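Mandelate racemase/muconate lactonizing enzyme (Jannaschia sp., PDB 4J3Z) is probably an isomerase of the enolase superfamily, abstracting a proton alpha to a carboxylate of a substrate not yet identified. Local coordinates at residues Leu232-Pro237 against Ile255-Gly260; Asp5-Phe10 against His53-Val58; Gly119-Asp124 against Leu324-Pro329. All coordinates share one frame; numbering follows the deposited sequence.

Contact 1: Leu232-Pro237 against Ile255-Gly260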
ATOM      1  N   LEU D 232       6.789   3.805  29.413  1.00 23.19           N
ATOM      2  CA  LEU D 232       5.856   4.740  28.769  1.00 23.57           C
ATOM      3  C   LEU D 232       6.281   5.092  27.357  1.00 24.11           C
ATOM      4  O   LEU D 232       5.421   5.379  26.504  1.00 25.10           O
ATOM      5  CB  LEU D 232       5.684   6.026  29.582  1.00 24.00           C
ATOM      6  CG  LEU D 232       4.536   6.985  29.212  1.00 23.62           C
ATOM      7  CD1 LEU D 232       4.118   7.841  30.389  1.00 22.79           C
ATOM      8  CD2 LEU D 232       4.892   7.885  28.049  1.00 24.99           C
ATOM      9  N   TRP D 233       7.593   5.101  27.106  1.00 22.72           N
ATOM     10  CA  TRP D 233       8.084   5.330  25.756  1.00 22.57           C
ATOM     11  C   TRP D 233       9.479   4.784  25.460  1.00 23.76           C
ATOM     12  O   TRP D 233      10.275   4.521  26.366  1.00 25.99           O
ATOM     13  CB  TRP D 233       7.953   6.811  25.339  1.00 23.12           C
ATOM     14  CG  TRP D 233       8.923   7.817  25.944  1.00 22.18           C
ATOM     15  CD1 TRP D 233      10.269   7.659  26.153  1.00 22.16           C
ATOM     16  CD2 TRP D 233       8.616   9.164  26.337  1.00 22.02           C
ATOM     17  NE1 TRP D 233      10.811   8.813  26.676  1.00 21.78           N
ATOM     18  CE2 TRP D 233       9.818   9.752  26.800  1.00 21.70           C
ATOM     19  CE3 TRP D 233       7.437   9.926  26.362  1.00 22.21           C
ATOM     20  CZ2 TRP D 233       9.874  11.066  27.282  1.00 21.28           C
ATOM     21  CZ3 TRP D 233       7.496  11.237  26.834  1.00 22.57           C
ATOM     22  CH2 TRP D 233       8.712  11.787  27.297  1.00 22.09           C
ATOM     23  N   TYR D 234       9.741   4.603  24.173  1.00 23.12           N
ATOM     24  CA  TYR D 234      11.041   4.246  23.654  1.00 23.42           C
ATOM     25  C   TYR D 234      11.481   5.416  22.774  1.00 24.62           C
ATOM     26  O   TYR D 234      10.913   5.653  21.700  1.00 23.43           O
ATOM     27  CB  TYR D 234      10.932   2.954  22.847  1.00 23.03           C
ATOM     28  CG  TYR D 234      12.237   2.345  22.408  1.00 23.94           C
ATOM     29  CD1 TYR D 234      13.455   2.952  22.690  1.00 24.83           C
ATOM     30  CD2 TYR D 234      12.251   1.147  21.708  1.00 25.01           C
ATOM     31  CE1 TYR D 234      14.651   2.387  22.273  1.00 25.74           C
ATOM     32  CE2 TYR D 234      13.441   0.573  21.287  1.00 25.36           C
ATOM     33  CZ  TYR D 234      14.636   1.199  21.573  1.00 25.71           C
ATOM     34  OH  TYR D 234      15.820   0.625  21.164  1.00 25.76           O
ATOM     35  N   GLU D 235      12.395   6.218  23.273  1.00 26.02           N
ATOM     36  CA  GLU D 235      12.720   7.477  22.651  1.00 25.86           C
ATOM     37  C   GLU D 235      13.970   7.375  21.821  1.00 26.16           C
ATOM     38  O   GLU D 235      14.933   6.877  22.256  1.00 26.16           O
ATOM     39  CB  GLU D 235      12.783   8.568  23.710  1.00 27.90           C
ATOM     40  CG  GLU D 235      13.703   9.717  23.427  1.00 28.85           C
ATOM     41  CD  GLU D 235      13.999  10.558  24.623  1.00 30.69           C
ATOM     42  OE1 GLU D 235      13.700  10.132  25.716  1.00 31.79           O
ATOM     43  OE2 GLU D 235      14.539  11.644  24.441  1.00 32.81           O
ATOM     44  N   GLU D 236      13.892   7.860  20.600  1.00 26.49           N
ATOM     45  CA  GLU D 236      15.028   7.991  19.689  1.00 26.38           C
ATOM     46  C   GLU D 236      15.784   6.710  19.508  1.00 26.15           C
ATOM     47  O   GLU D 236      16.933   6.607  19.804  1.00 26.34           O
ATOM     48  CB  GLU D 236      15.948   9.186  20.028  1.00 26.68           C
ATOM     49  CG  GLU D 236      15.433  10.550  19.606  1.00 27.37           C
ATOM     50  CD  GLU D 236      16.524  11.493  19.179  1.00 28.70           C
ATOM     51  OE1 GLU D 236      17.512  11.573  19.886  1.00 29.61           O
ATOM     52  OE2 GLU D 236      16.426  12.140  18.145  1.00 28.84           O
ATOM     53  N   PRO D 237      15.059   5.718  19.065  1.00 25.81           N
ATOM     54  CA  PRO D 237      15.591   4.368  18.938  1.00 25.38           C
ATOM     55  C   PRO D 237      16.670   4.255  17.869  1.00 26.62           C
ATOM     56  O   PRO D 237      17.630   3.478  18.012  1.00 26.40           O
ATOM     57  CB  PRO D 237      14.369   3.547  18.498  1.00 24.91           C
ATOM     58  CG  PRO D 237      13.461   4.519  17.843  1.00 25.02           C
ATOM     59  CD  PRO D 237      13.668   5.815  18.575  1.00 25.81           C
ATOM     60  N   ILE D 255       5.666  -0.748  22.653  1.00 24.03           N
ATOM     61  CA  ILE D 255       6.100   0.432  23.402  1.00 24.19           C
ATOM     62  C   ILE D 255       5.972   1.665  22.520  1.00 24.97           C
ATOM     63  O   ILE D 255       6.593   1.723  21.466  1.00 26.29           O
ATOM     64  CB  ILE D 255       7.569   0.323  23.867  1.00 24.31           C
ATOM     65  CG1 ILE D 255       7.772  -0.905  24.763  1.00 23.95           C
ATOM     66  CG2 ILE D 255       7.990   1.597  24.597  1.00 24.19           C
ATOM     67  CD1 ILE D 255       9.225  -1.310  24.897  1.00 24.18           C
ATOM     68  N   PRO D 256       5.171   2.661  22.943  1.00 23.95           N
ATOM     69  CA  PRO D 256       5.056   3.905  22.175  1.00 23.55           C
ATOM     70  C   PRO D 256       6.424   4.483  21.791  1.00 23.37           C
ATOM     71  O   PRO D 256       7.369   4.401  22.578  1.00 22.84           O
ATOM     72  CB  PRO D 256       4.318   4.861  23.130  1.00 23.54           C
ATOM     73  CG  PRO D 256       4.034   4.088  24.387  1.00 23.71           C
ATOM     74  CD  PRO D 256       4.282   2.640  24.117  1.00 24.12           C
ATOM     75  N   ILE D 257       6.530   5.046  20.583  1.00 22.98           N
ATOM     76  CA  ILE D 257       7.813   5.564  20.093  1.00 22.47           C
ATOM     77  C   ILE D 257       7.855   7.081  20.130  1.00 21.86           C
ATOM     78  O   ILE D 257       7.093   7.749  19.428  1.00 22.38           O
ATOM     79  CB  ILE D 257       8.182   5.036  18.679  1.00 22.89           C
ATOM     80  CG1 ILE D 257       7.979   3.515  18.580  1.00 23.28           C
ATOM     81  CG2 ILE D 257       9.625   5.398  18.319  1.00 22.14           C
ATOM     82  CD1 ILE D 257       8.948   2.672  19.393  1.00 22.67           C
ATOM     83  N   ALA D 258       8.753   7.600  20.930  1.00 21.93           N
ATOM     84  CA  ALA D 258       8.968   9.008  21.037  1.00 21.71           C
ATOM     85  C   ALA D 258      10.246   9.464  20.372  1.00 22.16           C
ATOM     86  O   ALA D 258      11.188   8.780  20.370  1.00 21.20           O
ATOM     87  CB  ALA D 258       8.925   9.411  22.469  1.00 21.87           C
ATOM     88  N   THR D 259      10.213  10.630  19.764  1.00 22.74           N
ATOM     89  CA  THR D 259      11.292  11.165  18.967  1.00 23.22           C
ATOM     90  C   THR D 259      11.137  12.640  18.609  1.00 24.12           C
ATOM     91  O   THR D 259      10.184  13.256  18.912  1.00 25.36           O
ATOM     92  CB  THR D 259      11.499  10.299  17.726  1.00 22.17           C
ATOM     93  OG1 THR D 259      12.841  10.377  17.301  1.00 21.30           O
ATOM     94  CG2 THR D 259      10.580  10.666  16.630  1.00 22.67           C
ATOM     95  N   GLY D 260      12.099  13.166  17.892  1.00 23.81           N
ATOM     96  CA  GLY D 260      12.036  14.507  17.388  1.00 24.94           C
ATOM     97  C   GLY D 260      12.825  15.624  18.009  1.00 26.03           C
ATOM     98  O   GLY D 260      12.654  16.714  17.636  1.00 26.14           O
TER
HETATM   99  O   HOH W   1      15.976   9.624  16.431  1.00 30.25           O
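Strands 233-235 and 257-259 are neighbouring parallel strands of the beta/alpha barrel characteristic of the enolase superfamily, and Y234 pairs with I257 and E235 with A258 across them. Three backbone hydrogen bonds fix this register. Y234 N donates to P256 O at 2.9 Å, A258 N donates to Y234 O at 3.0 Å, and E236 N donates to A258 O at 2.9 Å. Y234 thus bonds to the residues flanking I257, as a parallel pairing requires. The second bond is the least regular, since the A258 amide stands 47° out of the plane of the Y234 carbonyl.

On the side where E235 and A258 point, the methyl of A258 lies over one face of the W233 indole. Its CB is 4.1 Å from the centroid of the five-membered ring and 23° off the normal, which qualifies as a CH-pi contact. W233 CG sits between its backbone N and carbonyl carbon (chi1 74°); the indole leads away from 257-259, and the near part of one face, around CG and CD2, rests on the A258 methyl. Together with helix 246-252, the two strands form a right-handed beta-alpha-beta unit, and the opposite face of the sheet packs on the surrounding helices. There Y234 CB meets I255 CG2 at 3.7 Å, and P237 CG approaches I257 CG2 to 4.0 Å at a slant. The Y234 ring continues away from the contact towards helix 216-226, where its hydroxyl is hydrogen-bonded to A219 O.

Beyond the paired residues, E236 and T259 cross at about a right angle, with E236 CG 3.5 Å from T259 OG1. A water joins E236 OE2 and T259 OG1 through two weak bonds, while the firmer partner of this carboxylate is R262, in a salt bridge with OE1.

Contact 2: Asp5-Phe10 against His53-Val58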
ATOM      1  N   ASP D   5      15.105  45.848  16.956  1.00 35.48           N
ATOM      2  CA  ASP D   5      16.252  46.728  16.725  1.00 35.55           C
ATOM      3  C   ASP D   5      17.606  46.042  16.933  1.00 34.72           C
ATOM      4  O   ASP D   5      18.323  45.796  15.958  1.00 34.89           O
ATOM      5  CB  ASP D   5      16.146  48.004  17.574  1.00 36.72           C
ATOM      6  CG  ASP D   5      16.988  49.148  17.028  1.00 37.44           C
ATOM      7  OD1 ASP D   5      17.773  48.938  16.078  1.00 38.33           O
ATOM      8  OD2 ASP D   5      16.866  50.271  17.551  1.00 37.70           O
ATOM      9  N   THR D   6      17.954  45.745  18.189  1.00 32.15           N
ATOM     10  CA  THR D   6      19.271  45.186  18.516  1.00 30.52           C
ATOM     11  C   THR D   6      19.215  43.789  19.133  1.00 31.54           C
ATOM     12  O   THR D   6      18.195  43.371  19.700  1.00 31.33           O
ATOM     13  CB  THR D   6      20.081  46.077  19.484  1.00 29.70           C
ATOM     14  OG1 THR D   6      19.517  45.988  20.797  1.00 29.85           O
ATOM     15  CG2 THR D   6      20.138  47.551  19.011  1.00 29.07           C
ATOM     16  N   LEU D   7      20.341  43.087  19.024  1.00 31.05           N
ATOM     17  CA  LEU D   7      20.483  41.757  19.559  1.00 31.49           C
ATOM     18  C   LEU D   7      21.759  41.620  20.387  1.00 32.17           C
ATOM     19  O   LEU D   7      22.841  42.008  19.962  1.00 31.74           O
ATOM     20  CB  LEU D   7      20.483  40.740  18.417  1.00 32.08           C
ATOM     21  CG  LEU D   7      20.794  39.277  18.745  1.00 31.51           C
ATOM     22  CD1 LEU D   7      19.764  38.691  19.693  1.00 30.48           C
ATOM     23  CD2 LEU D   7      20.873  38.471  17.458  1.00 31.48           C
ATOM     24  N   ASP D   8      21.614  41.072  21.585  1.00 33.50           N
ATOM     25  CA  ASP D   8      22.767  40.672  22.374  1.00 33.17           C
ATOM     26  C   ASP D   8      22.677  39.177  22.565  1.00 29.28           C
ATOM     27  O   ASP D   8      21.605  38.651  22.861  1.00 28.74           O
ATOM     28  CB  ASP D   8      22.794  41.404  23.715  1.00 35.68           C
ATOM     29  CG  ASP D   8      22.739  42.911  23.557  1.00 39.08           C
ATOM     30  OD1 ASP D   8      23.258  43.444  22.544  1.00 38.78           O
ATOM     31  OD2 ASP D   8      22.174  43.569  24.456  1.00 41.90           O
ATOM     32  N   ILE D   9      23.794  38.497  22.339  1.00 28.65           N
ATOM     33  CA  ILE D   9      23.871  37.043  22.470  1.00 28.81           C
ATOM     34  C   ILE D   9      24.755  36.734  23.671  1.00 29.97           C
ATOM     35  O   ILE D   9      25.816  37.351  23.832  1.00 30.20           O
ATOM     36  CB  ILE D   9      24.449  36.370  21.195  1.00 27.34           C
ATOM     37  CG1 ILE D   9      23.640  36.763  19.947  1.00 25.97           C
ATOM     38  CG2 ILE D   9      24.503  34.852  21.346  1.00 26.76           C
ATOM     39  CD1 ILE D   9      24.149  36.150  18.657  1.00 25.25           C
ATOM     40  N   PHE D  10      24.302  35.792  24.502  1.00 29.82           N
ATOM     41  CA  PHE D  10      25.043  35.317  25.677  1.00 30.79           C
ATOM     42  C   PHE D  10      25.410  33.837  25.538  1.00 31.78           C
ATOM     43  O   PHE D  10      24.538  32.979  25.341  1.00 31.77           O
ATOM     44  CB  PHE D  10      24.218  35.502  26.963  1.00 29.66           C
ATOM     45  CG  PHE D  10      23.952  36.939  27.327  1.00 29.92           C
ATOM     46  CD1 PHE D  10      24.877  37.670  28.066  1.00 29.16           C
ATOM     47  CD2 PHE D  10      22.766  37.559  26.949  1.00 30.70           C
ATOM     48  CE1 PHE D  10      24.634  38.987  28.414  1.00 28.53           C
ATOM     49  CE2 PHE D  10      22.519  38.885  27.288  1.00 30.60           C
ATOM     50  CZ  PHE D  10      23.455  39.597  28.025  1.00 29.75           C
ATOM     51  N   HIS D  53      27.819  34.250  14.724  1.00 30.10           N
ATOM     52  CA  HIS D  53      27.797  34.872  13.403  1.00 29.75           C
ATOM     53  C   HIS D  53      26.614  34.392  12.569  1.00 29.39           C
ATOM     54  O   HIS D  53      26.078  35.150  11.770  1.00 29.16           O
ATOM     55  CB  HIS D  53      29.119  34.651  12.676  1.00 31.13           C
ATOM     56  CG  HIS D  53      30.300  35.223  13.396  1.00 32.05           C
ATOM     57  ND1 HIS D  53      31.199  34.444  14.100  1.00 32.65           N
ATOM     58  CD2 HIS D  53      30.740  36.497  13.509  1.00 31.13           C
ATOM     59  CE1 HIS D  53      32.133  35.219  14.621  1.00 31.82           C
ATOM     60  NE2 HIS D  53      31.874  36.470  14.284  1.00 30.98           N
ATOM     61  N   VAL D  54      26.192  33.142  12.773  1.00 29.54           N
ATOM     62  CA  VAL D  54      24.950  32.645  12.169  1.00 28.89           C
ATOM     63  C   VAL D  54      23.712  33.370  12.736  1.00 28.43           C
ATOM     64  O   VAL D  54      22.850  33.824  11.972  1.00 27.33           O
ATOM     65  CB  VAL D  54      24.796  31.118  12.335  1.00 28.61           C
ATOM     66  CG1 VAL D  54      23.338  30.697  12.165  1.00 28.49           C
ATOM     67  CG2 VAL D  54      25.689  30.377  11.348  1.00 28.95           C
ATOM     68  N   ILE D  55      23.639  33.481  14.068  1.00 28.02           N
ATOM     69  CA  ILE D  55      22.479  34.084  14.753  1.00 26.57           C
ATOM     70  C   ILE D  55      22.388  35.568  14.441  1.00 26.59           C
ATOM     71  O   ILE D  55      21.305  36.082  14.165  1.00 27.15           O
ATOM     72  CB  ILE D  55      22.500  33.862  16.291  1.00 25.48           C
ATOM     73  CG1 ILE D  55      22.485  32.371  16.634  1.00 25.53           C
ATOM     74  CG2 ILE D  55      21.302  34.526  16.948  1.00 24.81           C
ATOM     75  CD1 ILE D  55      23.172  32.012  17.948  1.00 25.17           C
ATOM     76  N   HIS D  56      23.524  36.259  14.467  1.00 27.40           N
ATOM     77  CA  HIS D  56      23.551  37.661  14.022  1.00 29.13           C
ATOM     78  C   HIS D  56      23.185  37.815  12.540  1.00 28.50           C
ATOM     79  O   HIS D  56      22.582  38.813  12.156  1.00 29.93           O
ATOM     80  CB  HIS D  56      24.911  38.306  14.298  1.00 30.93           C
ATOM     81  CG  HIS D  56      24.967  39.083  15.577  1.00 30.99           C
ATOM     82  ND1 HIS D  56      25.669  38.649  16.683  1.00 30.79           N
ATOM     83  CD2 HIS D  56      24.383  40.251  15.938  1.00 30.93           C
ATOM     84  CE1 HIS D  56      25.535  39.528  17.661  1.00 30.87           C
ATOM     85  NE2 HIS D  56      24.760  40.510  17.234  1.00 31.37           N
ATOM     86  N   ASP D  57      23.547  36.833  11.718  1.00 28.72           N
ATOM     87  CA  ASP D  57      23.195  36.845  10.287  1.00 30.23           C
ATOM     88  C   ASP D  57      21.678  36.760  10.090  1.00 29.40           C
ATOM     89  O   ASP D  57      21.108  37.587   9.376  1.00 28.78           O
ATOM     90  CB  ASP D  57      23.915  35.709   9.544  1.00 31.10           C
ATOM     91  CG  ASP D  57      23.973  35.919   8.038  1.00 33.50           C
ATOM     92  OD1 ASP D  57      22.906  35.885   7.383  1.00 34.76           O
ATOM     93  OD2 ASP D  57      25.097  36.096   7.503  1.00 33.62           O
ATOM     94  N   VAL D  58      21.039  35.780  10.747  1.00 28.02           N
ATOM     95  CA  VAL D  58      19.592  35.509  10.611  1.00 27.65           C
ATOM     96  C   VAL D  58      18.734  36.700  11.061  1.00 29.35           C
ATOM     97  O   VAL D  58      17.771  37.081  10.383  1.00 29.87           O
ATOM     98  CB  VAL D  58      19.183  34.211  11.371  1.00 27.41           C
ATOM     99  CG1 VAL D  58      17.668  34.047  11.462  1.00 26.24           C
ATOM    100  CG2 VAL D  58      19.810  32.973  10.726  1.00 26.49           C
TER
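I9 and L7 of strand 4-12 converge on I55 of helix 48-62, and these three aliphatic side chains make the tight part of the contact. I9 CD1 rests 3.7 Å from I55 CB, and L7 CD2 comes within 4.0 Å of I55 CG2, the leucine and isoleucine crossing at about a right angle. I9 reaches this far because its chain is fully extended (chi2 180°), carrying CD1 across to the helix. L98 of helix 89-109 touches both L7 and I55, the two buried members of the group.

H56 forms the looser, solvent-exposed margin. Its ring extends from the helix across to the strand, with L7 CD2 4.2 Å above one face but displaced towards the rim. I9 slides past it in the opposite direction, bringing CD1 to 3.5 Å from H56 ND1. That nitrogen also has a weak hydrogen bond to T52 O in its own helix; toward the strand the imidazole makes van der Waals contacts with L7 and I9.

The segment axes approach to 9.9 Å and run nearly antiparallel, at 162°. A helix laid in this way on an edge strand of the three-stranded antiparallel sheet is typical of the alpha+beta N-terminal capping domain of the enolase superfamily.

Contact 3: Gly119-Asp124 against Leu324-Pro329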
ATOM      1  N   GLY D 119      -3.835  29.879  22.499  1.00 26.74           N
ATOM      2  CA  GLY D 119      -5.051  29.096  22.735  1.00 27.22           C
ATOM      3  C   GLY D 119      -5.490  29.085  24.188  1.00 28.32           C
ATOM      4  O   GLY D 119      -6.442  28.384  24.558  1.00 28.58           O
ATOM      5  N   GLY D 120      -4.784  29.858  25.007  1.00 27.94           N
ATOM      6  CA  GLY D 120      -5.108  30.022  26.416  1.00 27.98           C
ATOM      7  C   GLY D 120      -4.709  28.859  27.305  1.00 28.84           C
ATOM      8  O   GLY D 120      -3.941  27.976  26.901  1.00 27.36           O
ATOM      9  N   LYS D 121      -5.278  28.871  28.512  1.00 29.56           N
ATOM     10  CA  LYS D 121      -4.964  27.944  29.591  1.00 29.64           C
ATOM     11  C   LYS D 121      -5.746  26.630  29.496  1.00 29.63           C
ATOM     12  O   LYS D 121      -6.738  26.438  30.197  1.00 30.78           O
ATOM     13  CB  LYS D 121      -5.265  28.632  30.930  1.00 30.46           C
ATOM     14  CG  LYS D 121      -4.573  28.051  32.151  1.00 30.68           C
ATOM     15  CD  LYS D 121      -5.277  28.501  33.428  1.00 32.05           C
ATOM     16  CE  LYS D 121      -4.883  29.900  33.867  1.00 33.17           C
ATOM     17  NZ  LYS D 121      -5.666  30.349  35.058  1.00 34.01           N
ATOM     18  N   MET D 122      -5.290  25.725  28.638  1.00 30.03           N
ATOM     19  CA  MET D 122      -5.847  24.378  28.569  1.00 31.90           C
ATOM     20  C   MET D 122      -5.542  23.613  29.846  1.00 33.10           C
ATOM     21  O   MET D 122      -6.445  23.122  30.529  1.00 33.29           O
ATOM     22  CB  MET D 122      -5.262  23.616  27.381  1.00 32.20           C
ATOM     23  CG  MET D 122      -6.177  23.524  26.174  1.00 31.72           C
ATOM     24  SD  MET D 122      -7.636  22.500  26.437  1.00 31.19           S
ATOM     25  CE  MET D 122      -6.960  20.962  27.037  1.00 31.88           C
ATOM     26  N   ASN D 123      -4.251  23.509  30.144  1.00 33.33           N
ATOM     27  CA  ASN D 123      -3.773  22.829  31.332  1.00 33.10           C
ATOM     28  C   ASN D 123      -3.417  23.822  32.438  1.00 33.57           C
ATOM     29  O   ASN D 123      -2.538  24.667  32.256  1.00 31.90           O
ATOM     30  CB  ASN D 123      -2.582  21.942  30.972  1.00 31.19           C
ATOM     31  CG  ASN D 123      -2.924  20.920  29.903  1.00 31.17           C
ATOM     32  OD1 ASN D 123      -3.771  20.053  30.118  1.00 33.35           O
ATOM     33  ND2 ASN D 123      -2.273  21.019  28.743  1.00 29.03           N
ATOM     34  N   ASP D 124      -4.131  23.725  33.563  1.00 35.33           N
ATOM     35  CA  ASP D 124      -3.872  24.560  34.748  1.00 36.23           C
ATOM     36  C   ASP D 124      -2.490  24.267  35.316  1.00 34.01           C
ATOM     37  O   ASP D 124      -1.758  25.164  35.716  1.00 34.12           O
ATOM     38  CB  ASP D 124      -4.930  24.315  35.827  1.00 37.23           C
ATOM     39  CG  ASP D 124      -6.090  25.291  35.750  1.00 41.21           C
ATOM     40  OD1 ASP D 124      -6.268  25.932  34.690  1.00 41.07           O
ATOM     41  OD2 ASP D 124      -6.827  25.418  36.759  1.00 42.59           O
ATOM     42  N   LEU D 324       4.100  26.745  25.769  1.00 24.28           N
ATOM     43  CA  LEU D 324       3.531  25.915  24.707  1.00 24.63           C
ATOM     44  C   LEU D 324       2.781  24.732  25.307  1.00 25.31           C
ATOM     45  O   LEU D 324       1.742  24.314  24.786  1.00 25.92           O
ATOM     46  CB  LEU D 324       4.617  25.437  23.742  1.00 24.19           C
ATOM     47  CG  LEU D 324       4.324  24.290  22.768  1.00 24.01           C
ATOM     48  CD1 LEU D 324       3.177  24.615  21.834  1.00 23.99           C
ATOM     49  CD2 LEU D 324       5.568  23.917  21.972  1.00 23.89           C
ATOM     50  N   GLY D 325       3.314  24.200  26.406  1.00 25.08           N
ATOM     51  CA  GLY D 325       2.716  23.056  27.092  1.00 24.67           C
ATOM     52  C   GLY D 325       1.380  23.387  27.725  1.00 24.74           C
ATOM     53  O   GLY D 325       0.501  22.531  27.816  1.00 25.06           O
ATOM     54  N   VAL D 326       1.225  24.635  28.163  1.00 24.75           N
ATOM     55  CA  VAL D 326      -0.015  25.077  28.793  1.00 24.70           C
ATOM     56  C   VAL D 326      -1.171  25.013  27.802  1.00 25.02           C
ATOM     57  O   VAL D 326      -2.310  24.700  28.171  1.00 24.74           O
ATOM     58  CB  VAL D 326       0.109  26.506  29.351  1.00 23.81           C
ATOM     59  CG1 VAL D 326      -1.232  26.996  29.884  1.00 23.67           C
ATOM     60  CG2 VAL D 326       1.159  26.557  30.447  1.00 24.34           C
ATOM     61  N   SER D 327      -0.839  25.286  26.541  1.00 25.27           N
ATOM     62  CA  SER D 327      -1.802  25.550  25.488  1.00 25.77           C
ATOM     63  C   SER D 327      -2.276  24.332  24.683  1.00 27.42           C
ATOM     64  O   SER D 327      -3.257  24.445  23.928  1.00 27.83           O
ATOM     65  CB  SER D 327      -1.214  26.592  24.543  1.00 26.15           C
ATOM     66  OG  SER D 327       0.077  26.199  24.109  1.00 25.43           O
ATOM     67  N   CYS D 328      -1.600  23.189  24.837  1.00 27.62           N
ATOM     68  CA  CYS D 328      -1.883  21.996  24.020  1.00 27.80           C
ATOM     69  C   CYS D 328      -2.714  20.937  24.757  1.00 29.95           C
ATOM     70  O   CYS D 328      -2.295  20.439  25.814  1.00 30.91           O
ATOM     71  CB  CYS D 328      -0.592  21.352  23.501  1.00 27.18           C
ATOM     72  SG  CYS D 328       0.505  22.390  22.493  1.00 26.10           S
ATOM     73  N   PRO D 329      -3.901  20.595  24.205  1.00 28.69           N
ATOM     74  CA  PRO D 329      -4.740  19.499  24.712  1.00 27.54           C
ATOM     75  C   PRO D 329      -4.042  18.147  24.692  1.00 27.55           C
ATOM     76  O   PRO D 329      -4.374  17.265  25.500  1.00 28.52           O
ATOM     77  CB  PRO D 329      -5.927  19.492  23.739  1.00 27.46           C
ATOM     78  CG  PRO D 329      -6.038  20.924  23.306  1.00 27.79           C
ATOM     79  CD  PRO D 329      -4.616  21.413  23.205  1.00 27.49           C
TER
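M122 and N123 dock on the last residues of helix 315-327 and on P329 just beyond. Followed outwards, M122 begins with CB 3.2 Å from V326 O. Its CG lies 3.8 Å from S327 O, and SD is 3.9 Å from P329 CG. The terminal CE comes to 3.5 Å from P329 CA. Bends at chi2 (-68°) and chi3 keep the thioether curled against the proline, which it crosses at about a right angle.

N123 supplies the polar grip. Its backbone N donates to V326 O at 3.0 Å, almost straight at 176° and in the carbonyl plane. ND2 donates twice, to G325 O at 3.3 Å and to C328 O at 3.0 Å. Both acceptors lie near the N123 amide plane (13° out of it), so the pair of bonds fixes the rotation of the group. An alanine here has no ND2 to bridge the G325 and C328 carbonyls, and the chain after the helix would probably be less firmly tied to 119-124.

Segment 119-124 lies in the loop between helix 89-109 and barrel strand 125-131 and passes the C-terminal part of helix 315-327, while helix 290-302 packs against S327 and C328.

Contact 2 comes first along the chain and closes before the others open; contact 1 is nested inside the long loop that contact 3 closes. Contact 2 belongs to the N-terminal sheet-and-helix domain, on the opposite side of the chain's centre from contact 1, their centres 34 Å apart. Contact 1 lies between two adjacent barrel strands. Contact 3 brings the chain entering strand 125-131, a member of the same barrel sheet, against helix 315-327, about 200 residues later; its centre is 23 Å from that of contact 1 and 30 Å from that of contact 2. None of the three touches another. Contacts 1 and 3 both also touch the second subunit.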